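Local atomic coordinates of oxysterol-binding protein homolog 1 (Saccharomyces cerevisiae, PDB entry 5H28), a protein that carries sterols and other lipids between membranes through the cytosol, and is targeted to the nucleus-vacuole junction by ankyrin repeats that interact with NVJ1. Residues R197-C202 and I240-E245; A210-R215 and R252-Q257; N230-A235 and E245-L250. One frame throughout, in Å; residues are numbered along the deposited sequence.

In the fold
All three contacts use helix 241-256, the last helix of this ankyrin-repeat piece of the protein. Interaction 1 joins its first turn to the turn between helices 189-196 and 199-207. Interaction 2 joins its other end to the loop at 210-215, its centre 16 Å from that of interaction 1, the nearest atoms about 6 Å apart. Both bring in the predicted third ankyrin repeat. Interaction 3 sets the loop 230-235 beside the middle of the helix, its centre 9 Å from interaction 1. These two share Glu245 and touch through Ile244, whose CD1 is 3.5 Å from Asp233 O. No lipid pocket is involved; the sterol-binding domain is a separate part of the protein.

Interaction 1: R197-C202 and I240-E245; sequences RDVIMC and IAIDIE
Arg197 and Ile242 mark the closest approach of the two backbones, 7.3 Å from CA to CA. Arg197, with its positive phi, is the C-prime residue of the Schellman motif that ends helix 189-196, and Asp198 then N-caps helix 199-207 by accepting from Met201 N. Across from them, 240-245 is the opening turn of helix 241-256. The arginine chain bends at chi3 (72°), which places NE to donate almost straight to Asp243 OD1 at 3.0 Å. That oxygen lies in the guanidinium plane and is met on its syn side. Arg197 NH1 adds a bond to Asp243 OD2, 3.3 Å long; with the guanidinium and carboxylate planes 40° apart, this second prong is the weak one. Ile242 CG2 sits over one guanidinium face near the rim. Val199 CG2 meets Ile242 CG2 at 4.0 Å, while Val199 CG1 lies against the Glu245 carboxylate, whose OE2 is salt-bridged to Arg203. An alanine in place of Arg197 would take the guanidinium from beside Ile242 CB and CG2 and probably leave the buried Asp243 carboxylate without this charged mate. The contact thus pins helix 241-256 to the predicted third ankyrin repeat by the Asp243 salt bridge and Val199-Ile242 packing.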
# COMPACT_ATOMS: atom_id res chain seq x y z
N ARG A 197 -5.79 -16.33 23.31
CA ARG A 197 -6.19 -17.70 23.03
C ARG A 197 -7.24 -17.81 21.91
O ARG A 197 -8.05 -18.73 21.88
CB ARG A 197 -6.68 -18.38 24.32
CG ARG A 197 -5.58 -18.47 25.37
CD ARG A 197 -6.05 -18.98 26.73
NE ARG A 197 -6.37 -20.41 26.74
CZ ARG A 197 -7.60 -20.90 26.73
NH1 ARG A 197 -7.79 -22.21 26.74
NH2 ARG A 197 -8.65 -20.09 26.71
N ASP A 198 -7.20 -16.84 21.00
CA ASP A 198 -8.09 -16.80 19.84
C ASP A 198 -7.31 -17.51 18.73
O ASP A 198 -6.57 -16.88 17.99
CB ASP A 198 -8.37 -15.35 19.43
CG ASP A 198 -9.37 -15.23 18.28
OD1 ASP A 198 -9.60 -16.23 17.57
OD2 ASP A 198 -9.91 -14.12 18.09
N VAL A 199 -7.49 -18.82 18.63
CA VAL A 199 -6.76 -19.61 17.64
C VAL A 199 -7.08 -19.26 16.19
O VAL A 199 -6.18 -19.24 15.34
CB VAL A 199 -6.98 -21.12 17.85
CG1 VAL A 199 -6.11 -21.92 16.89
CG2 VAL A 199 -6.65 -21.50 19.29
N ILE A 200 -8.34 -18.97 15.89
CA ILE A 200 -8.71 -18.61 14.53
C ILE A 200 -7.95 -17.36 14.10
O ILE A 200 -7.41 -17.30 12.99
CB ILE A 200 -10.23 -18.38 14.39
CG1 ILE A 200 -10.96 -19.73 14.53
CG2 ILE A 200 -10.55 -17.74 13.05
CD1 ILE A 200 -12.46 -19.63 14.42
N MET A 201 -7.90 -16.35 14.96
CA MET A 201 -7.18 -15.13 14.61
C MET A 201 -5.69 -15.43 14.46
O MET A 201 -5.04 -14.89 13.56
CB MET A 201 -7.38 -14.04 15.67
CG MET A 201 -6.62 -12.75 15.37
SD MET A 201 -7.08 -11.97 13.79
CE MET A 201 -8.60 -11.17 14.27
N CYS A 202 -5.15 -16.28 15.33
CA CYS A 202 -3.73 -16.63 15.23
C CYS A 202 -3.46 -17.26 13.86
O CYS A 202 -2.50 -16.90 13.19
CB CYS A 202 -3.33 -17.60 16.34
SG CYS A 202 -3.19 -16.85 17.98
N ILE A 240 -7.89 -28.36 28.38
CA ILE A 240 -6.70 -27.65 27.91
C ILE A 240 -6.56 -27.84 26.40
O ILE A 240 -5.49 -27.63 25.84
CB ILE A 240 -5.40 -28.15 28.60
CG1 ILE A 240 -5.27 -29.67 28.43
CG2 ILE A 240 -5.41 -27.76 30.07
CD1 ILE A 240 -3.93 -30.21 28.89
N ALA A 241 -7.66 -28.23 25.75
CA ALA A 241 -7.66 -28.46 24.31
C ALA A 241 -7.23 -27.26 23.49
O ALA A 241 -6.47 -27.40 22.53
CB ALA A 241 -9.04 -28.93 23.86
N ILE A 242 -7.70 -26.07 23.85
CA ILE A 242 -7.34 -24.86 23.12
C ILE A 242 -5.84 -24.59 23.20
O ILE A 242 -5.21 -24.22 22.21
CB ILE A 242 -8.11 -23.63 23.65
CG1 ILE A 242 -9.58 -23.74 23.26
CG2 ILE A 242 -7.50 -22.34 23.10
CD1 ILE A 242 -10.45 -22.62 23.80
N ASP A 243 -5.27 -24.80 24.38
CA ASP A 243 -3.85 -24.58 24.59
C ASP A 243 -3.03 -25.59 23.78
O ASP A 243 -1.99 -25.25 23.21
CB ASP A 243 -3.55 -24.70 26.07
CG ASP A 243 -4.44 -23.79 26.90
OD1 ASP A 243 -4.24 -22.56 26.85
OD2 ASP A 243 -5.36 -24.31 27.57
N ILE A 244 -3.51 -26.82 23.73
CA ILE A 244 -2.82 -27.84 22.96
C ILE A 244 -2.88 -27.47 21.47
O ILE A 244 -1.89 -27.58 20.76
CB ILE A 244 -3.46 -29.24 23.18
CG1 ILE A 244 -3.21 -29.69 24.62
CG2 ILE A 244 -2.88 -30.24 22.19
CD1 ILE A 244 -3.91 -30.98 24.99
N GLU A 245 -4.05 -27.03 21.02
CA GLU A 245 -4.24 -26.64 19.63
C GLU A 245 -3.29 -25.50 19.28
O GLU A 245 -2.65 -25.50 18.23
CB GLU A 245 -5.69 -26.19 19.39
CG GLU A 245 -6.03 -25.95 17.92
CD GLU A 245 -7.41 -25.35 17.71
OE1 GLU A 245 -8.31 -25.58 18.55
OE2 GLU A 245 -7.61 -24.66 16.69

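Interaction 2: A210-R215 and R252-Q257; sequences ADPFKR and RATREQ
Pro212 and Phe213 belong to the Ala-Asp-Pro loop that follows the second helix of an ankyrin repeat, here the predicted third one, and they pack against Thr254 and Gln257 at the far end of helix 241-256. The loop makes a type I beta turn from Asp211 to Lys214, reinforced by an Asx turn: Asp211 OD1 accepts from Phe213 N at 2.8 Å, the N-H coming from above the carboxylate plane. Asp211 OD2 takes the backbone N of Asp261, so the C-terminal tail holds the other oxygen.

Pro212 points into the contact and wedges between three residues of the opposite segment. Its CG lies 4.2 Å from Ala253 CB, with Leu206 of helix 199-207 touching both side chains. Its CB faces Thr254 OG1, a hydroxyl that is bonded to Leu250 O one turn back. On the other flank, Pro212 CD comes within 3.5 Å of Gln257 OE1. Phe213 reaches the helix with the end of its ring: CZ approaches Thr254 CG2 to 3.4 Å, and Gln257 CB lies at the ring edge, 3.9 Å from CE2.

Gln257 has CG anti to the backbone N (chi1 -174°) and then bends at chi2, its chain running past the phenylalanine in the opposite direction. Its NE2 donates to Val259 O. A water sits 2.8 Å from Ala210 O and 2.7 Å from Gln257 OE1, well placed to bridge them, although it has more acceptors nearby than protons to give.

No direct hydrogen bond joins the two segments. Their grip is therefore one of shape, a proline and a phenyl ring against Thr254 and Gln257, while Asp211, Thr254 OG1 and Gln257 NE2 spend their hydrogen bonds on Phe213 N and Asp261 N, Leu250 O and Val259 O respectively.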
# COMPACT_ATOMS: atom_id res chain seq x y z
N ALA A 210 2.51 -13.21 9.67
CA ALA A 210 3.00 -13.23 11.04
C ALA A 210 4.07 -14.32 11.17
O ALA A 210 3.86 -15.45 10.75
CB ALA A 210 1.86 -13.49 12.02
N ASP A 211 5.19 -13.96 11.78
CA ASP A 211 6.32 -14.87 11.95
C ASP A 211 6.43 -15.43 13.38
O ASP A 211 6.54 -14.67 14.34
CB ASP A 211 7.61 -14.13 11.56
CG ASP A 211 8.87 -14.92 11.87
OD1 ASP A 211 8.80 -16.17 11.96
OD2 ASP A 211 9.94 -14.29 12.00
N PRO A 212 6.39 -16.77 13.54
CA PRO A 212 6.49 -17.39 14.86
C PRO A 212 7.87 -17.24 15.51
O PRO A 212 8.04 -17.54 16.69
CB PRO A 212 6.12 -18.85 14.59
CG PRO A 212 6.67 -19.06 13.20
CD PRO A 212 6.24 -17.79 12.49
N PHE A 213 8.84 -16.77 14.73
CA PHE A 213 10.20 -16.58 15.22
C PHE A 213 10.41 -15.17 15.78
O PHE A 213 11.43 -14.89 16.40
CB PHE A 213 11.21 -16.80 14.09
CG PHE A 213 11.39 -18.24 13.72
CD1 PHE A 213 12.22 -19.07 14.47
CD2 PHE A 213 10.75 -18.77 12.61
CE1 PHE A 213 12.40 -20.40 14.12
CE2 PHE A 213 10.92 -20.11 12.25
CZ PHE A 213 11.75 -20.92 13.01
N LYS A 214 9.44 -14.29 15.57
CA LYS A 214 9.56 -12.92 16.03
C LYS A 214 9.36 -12.76 17.53
O LYS A 214 8.41 -13.29 18.11
CB LYS A 214 8.55 -12.03 15.29
CG LYS A 214 8.72 -10.55 15.55
CD LYS A 214 10.03 -10.03 14.95
CE LYS A 214 10.23 -8.56 15.25
NZ LYS A 214 11.44 -8.03 14.57
N ARG A 215 10.27 -12.02 18.16
CA ARG A 215 10.20 -11.76 19.59
C ARG A 215 9.58 -10.38 19.82
O ARG A 215 9.94 -9.41 19.14
CB ARG A 215 11.60 -11.82 20.20
CG ARG A 215 12.25 -13.19 20.08
CD ARG A 215 13.73 -13.17 20.40
NE ARG A 215 14.31 -14.51 20.30
CZ ARG A 215 14.08 -15.49 21.17
NH1 ARG A 215 14.64 -16.68 21.00
NH2 ARG A 215 13.28 -15.28 22.20
N ARG A 252 3.93 -26.12 14.28
CA ARG A 252 3.82 -26.38 12.85
C ARG A 252 4.27 -25.15 12.06
O ARG A 252 5.02 -25.26 11.09
CB ARG A 252 2.36 -26.71 12.49
CG ARG A 252 2.11 -26.87 11.00
CD ARG A 252 0.64 -27.17 10.70
NE ARG A 252 0.40 -27.27 9.27
CZ ARG A 252 -0.78 -27.56 8.72
NH1 ARG A 252 -0.90 -27.63 7.40
NH2 ARG A 252 -1.84 -27.78 9.49
N ALA A 253 3.81 -23.98 12.50
CA ALA A 253 4.15 -22.73 11.83
C ALA A 253 5.65 -22.47 11.90
O ALA A 253 6.24 -21.93 10.97
CB ALA A 253 3.40 -21.57 12.47
N THR A 254 6.27 -22.86 13.01
CA THR A 254 7.70 -22.68 13.18
C THR A 254 8.45 -23.52 12.15
O THR A 254 9.50 -23.13 11.66
CB THR A 254 8.14 -23.05 14.61
OG1 THR A 254 7.50 -22.17 15.55
CG2 THR A 254 9.65 -22.92 14.77
N ARG A 255 7.89 -24.68 11.82
CA ARG A 255 8.50 -25.57 10.84
C ARG A 255 8.24 -25.08 9.41
O ARG A 255 9.11 -25.17 8.54
CB ARG A 255 7.97 -27.00 10.99
CG ARG A 255 8.35 -27.69 12.29
CD ARG A 255 7.98 -29.18 12.25
NE ARG A 255 6.54 -29.40 12.17
CZ ARG A 255 5.71 -29.39 13.21
NH1 ARG A 255 4.41 -29.60 13.03
NH2 ARG A 255 6.18 -29.19 14.44
N GLU A 256 7.04 -24.55 9.18
CA GLU A 256 6.63 -24.08 7.86
C GLU A 256 7.07 -22.67 7.46
O GLU A 256 7.22 -22.39 6.27
CB GLU A 256 5.10 -24.14 7.74
CG GLU A 256 4.50 -25.52 7.83
CD GLU A 256 2.98 -25.50 7.73
OE1 GLU A 256 2.36 -26.59 7.75
OE2 GLU A 256 2.40 -24.40 7.64
N GLN A 257 7.27 -21.79 8.43
CA GLN A 257 7.65 -20.40 8.16
C GLN A 257 8.63 -20.22 6.99
O GLN A 257 8.37 -19.42 6.09
CB GLN A 257 8.21 -19.75 9.43
CG GLN A 257 8.51 -18.26 9.31
CD GLN A 257 7.35 -17.45 8.75
OE1 GLN A 257 6.18 -17.74 9.02
NE2 GLN A 257 7.68 -16.41 7.98
O HOH W 1 3.99 -16.38 8.16

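Interaction 3: N230-A235 and E245-L250; sequences NENDTA and ELKKLL
Asn232 meets Lys247 and Lys248 at the surface of the ankyrin-repeat domain, where a loop with an Asx turn leads into helix 241-256, the last helix of the domain, and runs back alongside it. The Asx turn spans Asp233 to Ala235: Asp233 OD1 accepts from Ala235 N at 3.0 Å, nearly straight, with the N-H above the carboxylate plane. The turn holds the loop's own shape, and the contact with the helix is made just before it. The backbones stay fairly far apart, 7.7 Å from Asn232 CA to Lys248 CA, so long side chains have to span the gap.

Lys248 does most of the spanning, its chain bent at chi2 (-66°). The two side chains cross at about a right angle, and Lys248 NZ gives a weak hydrogen bond to Asn232 OD1. The modelled end of this lysine, NZ included, is somewhat doubtful, because its CE is set too close to the asparagine backbone oxygen.

Lys247 behaves differently. It is extended along its whole length, with CG anti to the backbone N, and its NZ approaches the same amide oxygen from a different direction, at a longer distance. The partial negative charge of that oxygen probably eases the placing of two ammonium groups in one neighbourhood, and the main-chain oxygens of Asn230 and Glu231 lie a little farther off.

Apolar packing is supplied by a neighbouring residue of the same helix: Glu231 and Thr234 both touch Ile244. The inward face of the helix carries Leu246 and Leu250, which pack on Val194 of helix 189-196, while Lys247 and Lys248 point toward the loop. Asn232 OD1 lies 3.3 Å from Lys248 NZ and 3.9 Å from Lys247 NZ.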
# COMPACT_ATOMS: atom_id res chain seq x y z
N ASN A 230 1.53 -29.80 29.64
CA ASN A 230 2.30 -30.97 29.23
C ASN A 230 1.83 -31.75 28.00
O ASN A 230 2.60 -31.97 27.07
CB ASN A 230 2.39 -31.95 30.41
CG ASN A 230 3.00 -31.32 31.65
OD1 ASN A 230 3.08 -31.96 32.70
ND2 ASN A 230 3.42 -30.07 31.54
N GLU A 231 0.57 -32.16 28.01
CA GLU A 231 -0.01 -32.97 26.93
C GLU A 231 0.14 -32.45 25.50
O GLU A 231 0.18 -31.24 25.25
CB GLU A 231 -1.48 -33.23 27.25
CG GLU A 231 -1.73 -33.63 28.71
CD GLU A 231 -0.72 -34.65 29.24
OE1 GLU A 231 -0.43 -35.62 28.52
OE2 GLU A 231 -0.23 -34.47 30.38
N ASN A 232 0.20 -33.39 24.55
CA ASN A 232 0.35 -33.07 23.13
C ASN A 232 -0.83 -33.56 22.29
O ASN A 232 -0.85 -33.35 21.08
CB ASN A 232 1.63 -33.69 22.58
CG ASN A 232 2.88 -33.16 23.25
OD1 ASN A 232 3.11 -31.96 23.29
ND2 ASN A 232 3.70 -34.07 23.77
N ASP A 233 -1.80 -34.20 22.93
CA ASP A 233 -2.97 -34.72 22.23
C ASP A 233 -4.25 -34.24 22.90
O ASP A 233 -4.39 -34.31 24.12
CB ASP A 233 -2.90 -36.25 22.20
CG ASP A 233 -4.24 -36.90 21.91
OD1 ASP A 233 -4.95 -36.47 20.98
OD2 ASP A 233 -4.58 -37.88 22.62
N THR A 234 -5.20 -33.74 22.11
CA THR A 234 -6.46 -33.23 22.64
C THR A 234 -7.39 -34.31 23.20
O THR A 234 -8.27 -34.01 24.00
CB THR A 234 -7.23 -32.41 21.57
OG1 THR A 234 -7.49 -33.23 20.43
CG2 THR A 234 -6.43 -31.19 21.15
N ALA A 235 -7.20 -35.56 22.78
CA ALA A 235 -8.05 -36.65 23.26
C ALA A 235 -8.03 -36.78 24.78
O ALA A 235 -6.98 -36.98 25.38
CB ALA A 235 -7.62 -37.97 22.62
N GLU A 245 -4.05 -27.03 21.02
CA GLU A 245 -4.24 -26.64 19.63
C GLU A 245 -3.29 -25.50 19.28
O GLU A 245 -2.65 -25.50 18.23
CB GLU A 245 -5.69 -26.19 19.39
CG GLU A 245 -6.03 -25.95 17.92
CD GLU A 245 -7.41 -25.35 17.71
OE1 GLU A 245 -8.31 -25.58 18.55
OE2 GLU A 245 -7.61 -24.66 16.69
N LEU A 246 -3.21 -24.52 20.17
CA LEU A 246 -2.37 -23.36 19.97
C LEU A 246 -0.88 -23.74 19.91
O LEU A 246 -0.13 -23.23 19.08
CB LEU A 246 -2.61 -22.35 21.10
CG LEU A 246 -2.07 -20.94 20.92
CD1 LEU A 246 -2.54 -20.37 19.59
CD2 LEU A 246 -2.53 -20.06 22.07
N LYS A 247 -0.47 -24.64 20.80
CA LYS A 247 0.92 -25.09 20.82
C LYS A 247 1.24 -25.81 19.52
O LYS A 247 2.28 -25.57 18.90
CB LYS A 247 1.15 -26.03 22.01
CG LYS A 247 2.57 -26.53 22.16
CD LYS A 247 2.73 -27.38 23.41
CE LYS A 247 4.17 -27.83 23.59
NZ LYS A 247 4.35 -28.64 24.83
N LYS A 248 0.35 -26.70 19.10
CA LYS A 248 0.53 -27.46 17.87
C LYS A 248 0.60 -26.53 16.66
O LYS A 248 1.41 -26.74 15.75
CB LYS A 248 -0.61 -28.47 17.69
CG LYS A 248 -0.58 -29.60 18.70
CD LYS A 248 0.65 -30.47 18.48
CE LYS A 248 0.77 -31.56 19.54
NZ LYS A 248 0.98 -30.98 20.90
N LEU A 249 -0.26 -25.51 16.64
CA LEU A 249 -0.29 -24.55 15.55
C LEU A 249 1.04 -23.81 15.42
O LEU A 249 1.60 -23.71 14.33
CB LEU A 249 -1.41 -23.52 15.77
CG LEU A 249 -1.37 -22.28 14.87
CD1 LEU A 249 -1.59 -22.69 13.42
CD2 LEU A 249 -2.43 -21.29 15.32
N LEU A 250 1.54 -23.30 16.54
CA LEU A 250 2.79 -22.57 16.52
C LEU A 250 3.99 -23.46 16.22
O LEU A 250 4.95 -23.01 15.59
CB LEU A 250 2.97 -21.83 17.85
CG LEU A 250 1.92 -20.74 18.06
CD1 LEU A 250 1.99 -20.20 19.47
CD2 LEU A 250 2.13 -19.62 17.04